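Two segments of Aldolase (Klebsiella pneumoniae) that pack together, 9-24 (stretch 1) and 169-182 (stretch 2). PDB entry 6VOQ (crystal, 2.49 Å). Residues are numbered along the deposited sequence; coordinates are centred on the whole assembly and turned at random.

Stretch 1 9-24: EEMVQIGASLFSRGYA
Stretch 2 169-182: SLREATNNTEELEE

Two helices of one chain, 155 or more residues apart in sequence wherever they touch, lie nearly parallel. Helix 9-20 and helix 170-182 run in the same N-to-C direction, with a signed crossing angle of -18° and a closest axial approach of 10.8 Å. The register is set by three CA-CA pairs: Met11 to Leu170 at 7.3 Å, Ile14 to Arg171 at 7.4 Å and Tyr23 to Glu178 at 8.3 Å. The contact buries 568 Å², both sides summed.

Both helices have regular i to i+4 backbone bonding. Ser169 precedes the second helix with phi/psi -155/173 and chi1 p, so that its OG accepts from Glu172 N at 3.1 Å and caps the helix. The first helix ends at Ser20, and Arg21 (phi/psi -98/10) is the first residue to leave helical angles. Gly22 follows at 92/-5, where a CB would jam against the carbonyl O of Arg21. This turn leads into Tyr23, whose CB points toward the second helix.

The apolar part of the contact centres on Ile14 and Leu170. Ile14 (chi1 m, chi2 t) points toward the second helix and extends CD1 to 3.7 Å from Leu170 CG. Leu170 (chi1 t, chi2 p) also points across, and its CD2 lies 3.6 Å from Met11 CA. Met11 starts sideways, but its t, t, m chain brings CE to 3.9 Å from Leu170 CD2.

Thr174 is buried here without leaving its hydroxyl unpaired. With chi1 m, OG1 donates to Leu170 O in its own helix at 2.7 Å. The same OG1 packs 3.3 Å from Ile14 CG2, while Thr174 CG2 lies 3.7 Å from Leu18 CD2. Leu18 (m, t) starts sideways and reaches this site with its end.

Arg171 leaves its helix sideways with chi1 t, chi2 t, chi3 m and chi4 -76°. One face of its guanidinium covers Ile14, with NH2 3.7 Å from Ile14 CG1. Glu10 (chi1 t, chi2 103°) forms a long salt bridge, OE1 to Arg171 NE at 3.8 Å. Water 1 bridges the same two residues, donating to Glu10 OE1 at 2.5 Å and accepting from Arg171 N at 2.9 Å. Water 2 accepts from Arg171 NH1 at 3.3 Å and is hydrogen-bonded to Ser17 OG at 2.9 Å.

The only direct hydrogen bonds across the stretches join Arg21 to Glu178, as part of a salt bridge. Arg21 (m, t, m, chi4 131°) folds so that NE donates to Ser17 O at 2.9 Å. This leaves NH1 and NH2 to donate to Glu178 OE2, at 2.8 and 2.5 Å. The carboxylate oxygen sits at the guanidinium edge, near its plane. Glu178 (m, t, chi3 -47°) is buried, and the salt bridge offsets its charge.

The Tyr23 ring (chi1 m, chi2 92°) packs near the CG atoms of two glutamates. Glu178 CG makes an off-centre CH-pi contact, 4.1 Å from the Tyr23 ring centroid. Glu181 CG lies 3.9 Å from Tyr23 CE2. Water 3 is hydrogen-bonded to Tyr23 OH at 2.6 Å and donates to Glu178 O at 2.9 Å.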

# COMPACT_ATOMS: atom_id res chain seq x y z
N GLU A 9 1.79 -19.93 -18.16
CA GLU A 9 0.64 -19.20 -17.67
C GLU A 9 0.81 -18.78 -16.21
O GLU A 9 0.61 -17.60 -15.88
CB GLU A 9 -0.60 -20.09 -17.86
CG GLU A 9 -1.95 -19.45 -17.62
CD GLU A 9 -2.09 -18.03 -18.15
OE1 GLU A 9 -2.92 -17.30 -17.57
OE2 GLU A 9 -1.42 -17.64 -19.14
N GLU A 10 1.17 -19.73 -15.34
CA GLU A 10 1.39 -19.44 -13.93
C GLU A 10 2.44 -18.35 -13.73
O GLU A 10 2.30 -17.50 -12.85
CB GLU A 10 1.80 -20.72 -13.20
CG GLU A 10 2.10 -20.54 -11.73
CD GLU A 10 0.95 -21.04 -10.88
OE1 GLU A 10 1.21 -21.76 -9.88
OE2 GLU A 10 -0.21 -20.72 -11.22
N MET A 11 3.51 -18.38 -14.54
CA MET A 11 4.57 -17.40 -14.38
C MET A 11 4.07 -15.99 -14.69
O MET A 11 4.36 -15.05 -13.95
CB MET A 11 5.75 -17.75 -15.27
CG MET A 11 6.89 -16.76 -15.20
SD MET A 11 8.46 -17.47 -15.71
CE MET A 11 8.70 -18.64 -14.38
N VAL A 12 3.32 -15.84 -15.79
CA VAL A 12 2.74 -14.54 -16.12
C VAL A 12 1.80 -14.06 -15.01
O VAL A 12 1.87 -12.91 -14.58
CB VAL A 12 2.01 -14.61 -17.48
CG1 VAL A 12 1.28 -13.30 -17.78
CG2 VAL A 12 2.99 -14.97 -18.58
N GLN A 13 0.91 -14.94 -14.55
CA GLN A 13 -0.06 -14.55 -13.53
C GLN A 13 0.64 -14.17 -12.24
O GLN A 13 0.35 -13.14 -11.63
CB GLN A 13 -1.06 -15.68 -13.28
CG GLN A 13 -1.96 -15.96 -14.45
CD GLN A 13 -2.95 -17.08 -14.17
OE1 GLN A 13 -2.90 -17.71 -13.11
NE2 GLN A 13 -3.84 -17.34 -15.12
N ILE A 14 1.59 -15.00 -11.81
CA ILE A 14 2.30 -14.71 -10.57
C ILE A 14 3.06 -13.39 -10.68
O ILE A 14 3.03 -12.56 -9.77
CB ILE A 14 3.18 -15.91 -10.19
CG1 ILE A 14 2.28 -16.97 -9.55
CG2 ILE A 14 4.29 -15.49 -9.24
CD1 ILE A 14 2.97 -18.18 -9.03
N GLY A 15 3.70 -13.15 -11.83
CA GLY A 15 4.35 -11.86 -12.04
C GLY A 15 3.40 -10.69 -11.88
O GLY A 15 3.69 -9.74 -11.15
N ALA A 16 2.23 -10.76 -12.52
CA ALA A 16 1.25 -9.68 -12.43
C ALA A 16 0.78 -9.48 -10.99
O ALA A 16 0.61 -8.34 -10.54
CB ALA A 16 0.06 -9.98 -13.35
N SER A 17 0.56 -10.57 -10.26
CA SER A 17 0.11 -10.49 -8.87
C SER A 17 1.17 -9.83 -7.99
O SER A 17 0.84 -9.02 -7.11
CB SER A 17 -0.23 -11.88 -8.34
OG SER A 17 -0.86 -11.83 -7.08
N LEU A 18 2.44 -10.16 -8.23
CA LEU A 18 3.52 -9.55 -7.46
C LEU A 18 3.68 -8.08 -7.82
O LEU A 18 3.94 -7.24 -6.94
CB LEU A 18 4.83 -10.30 -7.72
CG LEU A 18 4.91 -11.74 -7.23
CD1 LEU A 18 6.15 -12.41 -7.79
CD2 LEU A 18 4.89 -11.80 -5.70
N PHE A 19 3.52 -7.73 -9.10
CA PHE A 19 3.69 -6.34 -9.51
C PHE A 19 2.54 -5.47 -9.01
O PHE A 19 2.78 -4.39 -8.47
CB PHE A 19 3.78 -6.24 -11.03
CG PHE A 19 4.13 -4.86 -11.53
CD1 PHE A 19 5.46 -4.45 -11.63
CD2 PHE A 19 3.13 -3.98 -11.92
CE1 PHE A 19 5.78 -3.19 -12.10
CE2 PHE A 19 3.45 -2.72 -12.39
CZ PHE A 19 4.78 -2.32 -12.49
N SER A 20 1.30 -5.93 -9.18
CA SER A 20 0.18 -5.10 -8.78
C SER A 20 0.15 -4.87 -7.27
O SER A 20 -0.35 -3.83 -6.82
CB SER A 20 -1.14 -5.72 -9.25
OG SER A 20 -1.36 -6.95 -8.59
N ARG A 21 0.70 -5.79 -6.49
CA ARG A 21 0.65 -5.69 -5.04
C ARG A 21 1.94 -5.13 -4.44
O ARG A 21 2.09 -5.12 -3.22
CB ARG A 21 0.32 -7.04 -4.42
CG ARG A 21 -1.14 -7.42 -4.62
CD ARG A 21 -1.43 -8.81 -4.11
NE ARG A 21 -0.49 -9.79 -4.65
CZ ARG A 21 0.15 -10.69 -3.91
NH1 ARG A 21 -0.06 -10.73 -2.60
NH2 ARG A 21 0.99 -11.55 -4.47
N GLY A 22 2.85 -4.63 -5.26
CA GLY A 22 3.96 -3.84 -4.77
C GLY A 22 5.22 -4.61 -4.45
O GLY A 22 6.23 -3.99 -4.10
N TYR A 23 5.19 -5.94 -4.55
CA TYR A 23 6.39 -6.74 -4.30
C TYR A 23 7.46 -6.50 -5.35
O TYR A 23 8.65 -6.65 -5.06
CB TYR A 23 6.03 -8.23 -4.27
CG TYR A 23 5.18 -8.62 -3.11
CD1 TYR A 23 3.78 -8.62 -3.21
CD2 TYR A 23 5.75 -8.99 -1.90
CE1 TYR A 23 2.99 -8.97 -2.14
CE2 TYR A 23 4.96 -9.34 -0.82
CZ TYR A 23 3.58 -9.33 -0.95
OH TYR A 23 2.78 -9.68 0.12
N ALA A 24 7.07 -6.15 -6.58
CA ALA A 24 8.02 -5.80 -7.63
C ALA A 24 7.67 -4.43 -8.18
O ALA A 24 6.49 -4.12 -8.40
CB ALA A 24 8.03 -6.83 -8.76
N SER A 169 7.32 -25.34 -6.13
CA SER A 169 6.62 -24.86 -7.31
C SER A 169 6.77 -23.34 -7.33
O SER A 169 7.29 -22.75 -6.38
CB SER A 169 5.15 -25.29 -7.30
OG SER A 169 4.42 -24.56 -6.34
N LEU A 170 6.32 -22.71 -8.42
CA LEU A 170 6.38 -21.25 -8.45
C LEU A 170 5.44 -20.64 -7.42
O LEU A 170 5.80 -19.66 -6.75
CB LEU A 170 6.07 -20.71 -9.84
CG LEU A 170 6.35 -19.21 -10.01
CD1 LEU A 170 7.79 -18.84 -9.58
CD2 LEU A 170 6.09 -18.75 -11.43
N ARG A 171 4.24 -21.20 -7.25
CA ARG A 171 3.33 -20.62 -6.27
C ARG A 171 3.85 -20.81 -4.85
O ARG A 171 3.68 -19.94 -4.00
CB ARG A 171 1.93 -21.22 -6.41
CG ARG A 171 0.92 -20.57 -5.46
CD ARG A 171 -0.51 -20.67 -5.97
NE ARG A 171 -0.73 -19.92 -7.21
CZ ARG A 171 -0.84 -18.60 -7.28
NH1 ARG A 171 -0.74 -17.86 -6.18
NH2 ARG A 171 -1.05 -18.01 -8.45
N GLU A 172 4.48 -21.95 -4.58
CA GLU A 172 5.02 -22.19 -3.24
C GLU A 172 6.21 -21.28 -2.97
O GLU A 172 6.36 -20.75 -1.86
CB GLU A 172 5.40 -23.65 -3.08
CG GLU A 172 5.36 -24.15 -1.63
CD GLU A 172 6.72 -24.65 -1.14
OE1 GLU A 172 7.66 -24.77 -1.96
OE2 GLU A 172 6.85 -24.92 0.07
N ALA A 173 7.06 -21.07 -3.97
CA ALA A 173 8.16 -20.12 -3.82
C ALA A 173 7.63 -18.70 -3.64
O ALA A 173 8.19 -17.92 -2.86
CB ALA A 173 9.10 -20.21 -5.02
N THR A 174 6.54 -18.36 -4.34
CA THR A 174 5.94 -17.04 -4.15
C THR A 174 5.36 -16.89 -2.76
O THR A 174 5.49 -15.84 -2.13
CB THR A 174 4.87 -16.82 -5.21
OG1 THR A 174 5.45 -17.02 -6.50
CG2 THR A 174 4.32 -15.42 -5.10
N ASN A 175 4.70 -17.94 -2.26
CA ASN A 175 4.17 -17.90 -0.90
C ASN A 175 5.30 -17.81 0.12
O ASN A 175 5.21 -17.06 1.09
CB ASN A 175 3.31 -19.14 -0.63
CG ASN A 175 2.00 -19.12 -1.40
OD1 ASN A 175 1.61 -18.10 -1.97
ND2 ASN A 175 1.31 -20.27 -1.42
N ASN A 176 6.38 -18.57 -0.08
CA ASN A 176 7.56 -18.43 0.78
C ASN A 176 8.11 -17.01 0.74
O ASN A 176 8.47 -16.46 1.78
CB ASN A 176 8.65 -19.40 0.35
CG ASN A 176 8.26 -20.83 0.56
OD1 ASN A 176 7.33 -21.12 1.31
ND2 ASN A 176 8.97 -21.74 -0.08
N THR A 177 8.20 -16.42 -0.45
CA THR A 177 8.69 -15.06 -0.58
C THR A 177 7.78 -14.08 0.14
O THR A 177 8.25 -13.18 0.84
CB THR A 177 8.81 -14.67 -2.06
OG1 THR A 177 9.64 -15.62 -2.73
CG2 THR A 177 9.42 -13.29 -2.18
N GLU A 178 6.46 -14.24 -0.03
CA GLU A 178 5.54 -13.33 0.63
C GLU A 178 5.61 -13.49 2.14
O GLU A 178 5.53 -12.49 2.86
CB GLU A 178 4.12 -13.57 0.12
CG GLU A 178 3.89 -13.01 -1.25
CD GLU A 178 2.63 -13.53 -1.87
OE1 GLU A 178 2.42 -14.75 -1.82
OE2 GLU A 178 1.85 -12.72 -2.40
N GLU A 179 5.77 -14.72 2.62
CA GLU A 179 5.94 -14.93 4.05
C GLU A 179 7.23 -14.29 4.55
O GLU A 179 7.24 -13.64 5.61
CB GLU A 179 5.90 -16.42 4.37
CG GLU A 179 5.84 -16.73 5.85
CD GLU A 179 4.55 -16.25 6.49
OE1 GLU A 179 3.47 -16.42 5.87
OE2 GLU A 179 4.62 -15.67 7.60
N LEU A 180 8.32 -14.43 3.80
CA LEU A 180 9.58 -13.82 4.20
C LEU A 180 9.47 -12.30 4.22
O LEU A 180 9.94 -11.65 5.16
CB LEU A 180 10.69 -14.25 3.26
CG LEU A 180 11.40 -15.54 3.61
CD1 LEU A 180 12.19 -15.99 2.39
CD2 LEU A 180 12.29 -15.33 4.84
N GLU A 181 8.88 -11.72 3.17
CA GLU A 181 8.79 -10.27 3.10
C GLU A 181 7.95 -9.72 4.25
O GLU A 181 8.32 -8.73 4.88
CB GLU A 181 8.22 -9.85 1.75
CG GLU A 181 7.81 -8.38 1.66
CD GLU A 181 8.99 -7.41 1.63
OE1 GLU A 181 10.16 -7.84 1.52
OE2 GLU A 181 8.73 -6.20 1.71
N GLU A 182 6.85 -10.40 4.55
CA GLU A 182 6.00 -10.02 5.67
C GLU A 182 6.76 -10.11 6.99
O GLU A 182 6.57 -9.28 7.88
CB GLU A 182 4.77 -10.92 5.69
CG GLU A 182 3.85 -10.68 6.84
CD GLU A 182 3.24 -9.30 6.81
OE1 GLU A 182 2.88 -8.80 7.89
OE2 GLU A 182 3.12 -8.71 5.71
O HOH W 1 3.27 -23.02 -9.33
O HOH W 2 -1.27 -14.64 -6.33
O HOH W 3 4.04 -10.05 2.39